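Local coordinates for protein 4'-phospho-dehydrooxetanocin synthase (Bacillus megaterium, PDB 5UL3) that catalyses the cobalamin- and S-adenosylmethionine-dependent oxidative ring contraction of dAMP to an oxetane aldehyde, a step in oxetanocin A biosynthesis, at residues 199-204 / 229-234; 256-259 / 265-268. All blocks are in the same frame, centred on the assembly; numbering follows the deposited sequence.

Both contacts belong to the Rossmann-like domain that houses cobalamin, and they follow one another along the chain, contact 1 closing before contact 2 opens. Their centres are 16 Å apart. Contact 1 joins helix 190-205 to the turn that leads from helix 224-230 into strand 235-237, and packs against the parallel part of the seven-stranded mixed sheet. Contact 2 lies beyond helix 242-252, at the antiparallel extension of that sheet, where a loop packs on strand 264-267, the neighbour of 235-237. The two meet where Pro232 O touches Val267 CG2 at 3.7 Å. Neither includes a cofactor-binding residue, although the Leu234 side chain lies about 9 Å from the bound cobalamin.

Contact 1 (199-204 / 229-234). With EDO (1,2-ethanediol), chain U.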
loop_
_atom_site.group_PDB
_atom_site.type_symbol
_atom_site.label_atom_id
_atom_site.label_comp_id
_atom_site.label_asym_id
_atom_site.label_seq_id
_atom_site.Cartn_x
_atom_site.Cartn_y
_atom_site.Cartn_z
ATOM N N LEU A 199 -0.467 15.447 -23.701
ATOM C CA LEU A 199 -0.296 14.702 -24.948
ATOM C C LEU A 199 -1.580 14.000 -25.378
ATOM O O LEU A 199 -1.868 13.902 -26.576
ATOM C CB LEU A 199 0.821 13.682 -24.780
ATOM C CG LEU A 199 2.215 14.281 -24.853
ATOM C CD1 LEU A 199 3.189 13.340 -24.195
ATOM C CD2 LEU A 199 2.562 14.490 -26.320
ATOM N N ILE A 200 -2.349 13.478 -24.419
ATOM C CA ILE A 200 -3.625 12.853 -24.758
ATOM C C ILE A 200 -4.550 13.865 -25.416
ATOM O O ILE A 200 -5.157 13.590 -26.456
ATOM C CB ILE A 200 -4.280 12.246 -23.503
ATOM C CG1 ILE A 200 -3.508 11.007 -23.057
ATOM C CG2 ILE A 200 -5.752 11.917 -23.790
ATOM C CD1 ILE A 200 -3.966 10.481 -21.684
ATOM N N TYR A 201 -4.697 15.045 -24.798
ATOM C CA TYR A 201 -5.622 16.031 -25.351
ATOM C C TYR A 201 -5.098 16.625 -26.656
ATOM O O TYR A 201 -5.893 16.926 -27.553
ATOM C CB TYR A 201 -5.906 17.138 -24.340
ATOM C CG TYR A 201 -6.886 16.721 -23.264
ATOM C CD1 TYR A 201 -8.230 16.551 -23.556
ATOM C CD2 TYR A 201 -6.462 16.493 -21.963
ATOM C CE1 TYR A 201 -9.131 16.167 -22.583
ATOM C CE2 TYR A 201 -7.356 16.105 -20.983
ATOM C CZ TYR A 201 -8.690 15.939 -21.304
ATOM O OH TYR A 201 -9.601 15.552 -20.338
ATOM N N SER A 202 -3.777 16.792 -26.795
ATOM C CA SER A 202 -3.282 17.279 -28.083
ATOM C C SER A 202 -3.563 16.275 -29.199
ATOM O O SER A 202 -3.833 16.683 -30.334
ATOM C CB SER A 202 -1.786 17.628 -28.009
ATOM O OG SER A 202 -0.969 16.512 -27.705
ATOM N N HIS A 203 -3.564 14.972 -28.897
ATOM C CA HIS A 203 -3.905 13.992 -29.921
ATOM C C HIS A 203 -5.407 13.871 -30.142
ATOM O O HIS A 203 -5.841 13.559 -31.257
ATOM C CB HIS A 203 -3.303 12.634 -29.572
ATOM C CG HIS A 203 -1.842 12.541 -29.882
ATOM N ND1 HIS A 203 -0.866 13.036 -29.042
ATOM C CD2 HIS A 203 -1.196 12.058 -30.970
ATOM C CE1 HIS A 203 0.322 12.835 -29.586
ATOM N NE2 HIS A 203 0.150 12.238 -30.753
ATOM N N ILE A 204 -6.223 14.091 -29.109
ATOM C CA ILE A 204 -7.662 14.198 -29.350
ATOM C C ILE A 204 -7.933 15.364 -30.285
ATOM O O ILE A 204 -8.695 15.246 -31.255
ATOM C CB ILE A 204 -8.429 14.361 -28.023
ATOM C CG1 ILE A 204 -8.426 13.056 -27.230
ATOM C CG2 ILE A 204 -9.860 14.812 -28.291
ATOM C CD1 ILE A 204 -9.086 13.199 -25.851
ATOM N N GLU A 229 -8.823 23.246 -13.883
ATOM C CA GLU A 229 -8.339 24.514 -14.416
ATOM C C GLU A 229 -7.622 24.312 -15.746
ATOM O O GLU A 229 -7.795 25.096 -16.685
ATOM C CB GLU A 229 -7.425 25.169 -13.385
ATOM C CG GLU A 229 -6.661 26.380 -13.855
ATOM C CD GLU A 229 -5.772 26.922 -12.754
ATOM O OE1 GLU A 229 -5.764 26.317 -11.658
ATOM O OE2 GLU A 229 -5.087 27.943 -12.979
ATOM N N ARG A 230 -6.844 23.242 -15.858
ATOM C CA ARG A 230 -6.097 22.964 -17.075
ATOM C C ARG A 230 -6.864 22.071 -18.048
ATOM O O ARG A 230 -6.698 22.210 -19.266
ATOM C CB ARG A 230 -4.749 22.334 -16.704
ATOM C CG ARG A 230 -3.822 22.078 -17.875
ATOM C CD ARG A 230 -2.446 21.675 -17.380
ATOM N NE ARG A 230 -1.501 21.463 -18.475
ATOM C CZ ARG A 230 -0.731 22.418 -18.990
ATOM N NH1 ARG A 230 -0.803 23.652 -18.509
ATOM N NH2 ARG A 230 0.106 22.143 -19.984
ATOM N N TYR A 231 -7.709 21.168 -17.548
ATOM C CA TYR A 231 -8.475 20.245 -18.387
ATOM C C TYR A 231 -9.941 20.338 -17.992
ATOM O O TYR A 231 -10.424 19.550 -17.166
ATOM C CB TYR A 231 -7.971 18.812 -18.245
ATOM C CG TYR A 231 -6.475 18.700 -18.209
ATOM C CD1 TYR A 231 -5.723 18.758 -19.377
ATOM C CD2 TYR A 231 -5.805 18.535 -17.007
ATOM C CE1 TYR A 231 -4.361 18.656 -19.348
ATOM C CE2 TYR A 231 -4.426 18.435 -16.966
ATOM C CZ TYR A 231 -3.711 18.494 -18.147
ATOM O OH TYR A 231 -2.345 18.397 -18.119
ATOM N N PRO A 232 -10.687 21.285 -18.572
ATOM C CA PRO A 232 -12.063 21.520 -18.102
ATOM C C PRO A 232 -13.008 20.354 -18.334
ATOM O O PRO A 232 -13.969 20.207 -17.571
ATOM C CB PRO A 232 -12.502 22.763 -18.896
ATOM C CG PRO A 232 -11.231 23.413 -19.336
ATOM C CD PRO A 232 -10.248 22.299 -19.548
ATOM N N SER A 233 -12.781 19.524 -19.356
ATOM C CA SER A 233 -13.682 18.415 -19.664
ATOM C C SER A 233 -13.323 17.118 -18.932
ATOM O O SER A 233 -14.024 16.113 -19.102
ATOM C CB SER A 233 -13.713 18.162 -21.181
ATOM O OG SER A 233 -12.494 17.607 -21.633
ATOM N N LEU A 234 -12.277 17.129 -18.113
ATOM C CA LEU A 234 -11.811 15.938 -17.413
ATOM C C LEU A 234 -12.840 15.484 -16.377
ATOM O O LEU A 234 -13.514 16.297 -15.740
ATOM C CB LEU A 234 -10.473 16.233 -16.734
ATOM C CG LEU A 234 -9.709 15.098 -16.048
ATOM C CD1 LEU A 234 -9.289 14.065 -17.087
ATOM C CD2 LEU A 234 -8.489 15.644 -15.322
HETATM C C1 EDO U . -8.256 20.449 -21.999
HETATM O O1 EDO U . -7.262 20.584 -23.026
HETATM C C2 EDO U . -9.469 19.669 -22.502
HETATM O O2 EDO U . -10.458 19.546 -21.459
HETATM O O HOH W 1 -12.150 15.033 -21.483
#
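In the Rossmann-like cobalamin domain, Tyr201 of helix 190-205 packs on Tyr231, in the connection that leaves helix 224-230 for strand 235-237. The planes of the two rings are only 16° apart, yet the rings are displaced sidelong, their centroids separated by 5.4 Å, and little of one lies above the other. What touches is one flank of each ring: Tyr201 CE2 lies 3.5 Å from Tyr231 CD1. In Tyr201, CG stands anti to the carbonyl carbon (chi1 -78°), which carries the ring off the helix toward the 231-234 turn. There its hydroxyl reaches the side chain of Leu234, with Tyr201 OH 3.6 Å from Leu234 CD1, and the two side chains cross at about a right angle. Leu234 and Tyr201 both also rest on Ile213 of strand 212-216, so the contact sits against the sheet.

Residues 231-234 form a type I beta turn, closed by the backbone bond from Leu234 N to Tyr231 O. Away from Tyr201, the Tyr231 hydroxyl is hydrogen-bonded to Asp198 of helix 190-205, which also forms a salt bridge with Arg230, and Phe194 meets the Tyr231 ring edge-to-face. These bonds hold the Arg230 and Tyr231 side chains to helix 190-205 and probably limit rotation of the Tyr231 ring.

A 1,2-ethanediol, probably carried over from crystallisation, lies over one face of the Tyr201 ring, its C2 3.5 Å from Tyr201 CD1. Its O2 is gripped twice by Ser233: the backbone N donates to it almost straight (165°), and OG shares a further hydrogen bond with it. No direct hydrogen bond joins the two segments; instead a water in the plane of the Tyr201 ring bridges Tyr201 OH, at 2.8 Å, and Ser233 OG, at 2.6 Å.

Contact 2 (256-259 / 265-268); sequences LKLD and SYVD. With EDO (1,2-ethanediol), chain L; EDO (1,2-ethanediol), chain M.
Leu258 and Tyr266 meet between two backbones of different kind: 256-259 is a loop that enters a 3-10 segment at Leu258, continuing past Asp259, whereas 265-267 is extended as part of strand 264-267. The CA atoms of Leu258 and Tyr266 are 8.8 Å apart, and no hydrogen bond crosses between the segments, so side chains carry the contact. The strand itself is bonded through its backbone to Ile236 and Lys274 of its neighbours in the sheet.

The Tyr266 ring forms a platform for Leu258. Leu258 CG, anti to its own N (chi1 -175°), is directed at the ring and sits over the centre of one face, 3.9 Å from the Tyr266 ring centroid and only 12° off the normal, a CH-pi contact. The CD2 branch of Leu258 lies over the same face, toward the rim, 3.5 Å from Tyr266 CD2. The far end of the tyrosine passes on to Asp259, where Tyr266 OH packs 3.3 Å from Asp259 CB; the carboxylate leads away from the strand.

Two 1,2-ethanediol molecules hydrogen-bond to backbone atoms of Asp259. One receives a bond from Asp259 N to its O2 (3.2 Å), and the other donates from O1 to Asp259 O (2.9 Å). The carbonyl of Leu258 accepts a hydrogen bond from Asn276 ND2.

Leu258 also touches Met251 of helix 242-252 and Leu235 of strand 235-237, and Tyr266 touches Leu235 as well. The contact thus packs the connection from helix 242-252 onto the first strand of the hairpin 264-267/273-275, which is added antiparallel at the edge of the parallel Rossmann-like sheet.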
loop_
_atom_site.group_PDB
_atom_site.type_symbol
_atom_site.label_atom_id
_atom_site.label_comp_id
_atom_site.label_asym_id
_atom_site.label_seq_id
_atom_site.Cartn_x
_atom_site.Cartn_y
_atom_site.Cartn_z
ATOM N N LEU A 256 -26.863 6.651 -19.797
ATOM C CA LEU A 256 -26.794 7.458 -18.592
ATOM C C LEU A 256 -26.375 8.862 -18.985
ATOM O O LEU A 256 -25.583 9.048 -19.911
ATOM C CB LEU A 256 -25.770 6.922 -17.566
ATOM C CG LEU A 256 -26.095 5.781 -16.610
ATOM C CD1 LEU A 256 -25.000 5.727 -15.556
ATOM C CD2 LEU A 256 -27.452 5.982 -15.949
ATOM N N LYS A 257 -26.868 9.846 -18.251
ATOM C CA LYS A 257 -26.335 11.190 -18.394
ATOM C C LYS A 257 -25.138 11.368 -17.470
ATOM O O LYS A 257 -24.958 10.625 -16.504
ATOM C CB LYS A 257 -27.394 12.248 -18.069
ATOM C CG LYS A 257 -28.751 12.019 -18.709
ATOM C CD LYS A 257 -29.667 13.206 -18.413
ATOM C CE LYS A 257 -31.115 12.912 -18.762
ATOM N NZ LYS A 257 -31.731 11.925 -17.828
ATOM N N LEU A 258 -24.330 12.389 -17.771
ATOM C CA LEU A 258 -23.153 12.678 -16.959
ATOM C C LEU A 258 -23.514 12.888 -15.491
ATOM O O LEU A 258 -22.761 12.487 -14.599
ATOM C CB LEU A 258 -22.424 13.905 -17.507
ATOM C CG LEU A 258 -21.089 14.309 -16.875
ATOM C CD1 LEU A 258 -20.067 13.194 -16.991
ATOM C CD2 LEU A 258 -20.553 15.575 -17.524
ATOM N N ASP A 259 -24.652 13.521 -15.212
ATOM C CA ASP A 259 -24.989 13.782 -13.816
ATOM C C ASP A 259 -25.539 12.552 -13.099
ATOM O O ASP A 259 -25.903 12.650 -11.921
ATOM C CB ASP A 259 -25.959 14.971 -13.706
ATOM C CG ASP A 259 -27.361 14.681 -14.238
ATOM O OD1 ASP A 259 -27.653 13.570 -14.718
ATOM O OD2 ASP A 259 -28.200 15.601 -14.160
ATOM N N SER A 265 -16.472 13.787 -9.995
ATOM C CA SER A 265 -16.574 15.237 -9.955
ATOM C C SER A 265 -16.220 15.790 -11.328
ATOM O O SER A 265 -15.332 15.265 -12.009
ATOM C CB SER A 265 -15.663 15.838 -8.881
ATOM O OG SER A 265 -14.359 15.298 -8.947
ATOM N N TYR A 266 -16.925 16.839 -11.741
ATOM C CA TYR A 266 -16.757 17.376 -13.086
ATOM C C TYR A 266 -17.244 18.818 -13.114
ATOM O O TYR A 266 -17.922 19.288 -12.194
ATOM C CB TYR A 266 -17.505 16.513 -14.107
ATOM C CG TYR A 266 -19.001 16.508 -13.894
ATOM C CD1 TYR A 266 -19.597 15.678 -12.941
ATOM C CD2 TYR A 266 -19.821 17.342 -14.638
ATOM C CE1 TYR A 266 -20.979 15.695 -12.739
ATOM C CE2 TYR A 266 -21.196 17.357 -14.453
ATOM C CZ TYR A 266 -21.768 16.539 -13.505
ATOM O OH TYR A 266 -23.134 16.571 -13.343
ATOM N N VAL A 267 -16.877 19.517 -14.186
ATOM C CA VAL A 267 -17.360 20.872 -14.436
ATOM C C VAL A 267 -18.586 20.763 -15.331
ATOM O O VAL A 267 -18.511 20.200 -16.429
ATOM C CB VAL A 267 -16.278 21.747 -15.088
ATOM C CG1 VAL A 267 -16.743 23.203 -15.159
ATOM C CG2 VAL A 267 -14.957 21.635 -14.342
ATOM N N ASP A 268 -19.714 21.295 -14.870
ATOM C CA ASP A 268 -20.952 21.192 -15.630
ATOM C C ASP A 268 -20.999 22.293 -16.692
ATOM O O ASP A 268 -19.999 22.954 -16.987
ATOM C CB ASP A 268 -22.163 21.210 -14.692
ATOM C CG ASP A 268 -22.401 22.566 -14.028
ATOM O OD1 ASP A 268 -21.615 23.515 -14.232
ATOM O OD2 ASP A 268 -23.402 22.678 -13.284
HETATM C C1 EDO L . -24.907 17.642 -17.208
HETATM O O1 EDO L . -23.747 18.388 -17.609
HETATM C C2 EDO L . -25.036 16.353 -18.018
HETATM O O2 EDO L . -25.959 15.449 -17.378
HETATM C C1 EDO M . -27.861 14.267 -9.683
HETATM O O1 EDO M . -26.599 14.774 -10.145
HETATM C C2 EDO M . -28.883 14.276 -10.818
HETATM O O2 EDO M . -29.187 12.934 -11.234
#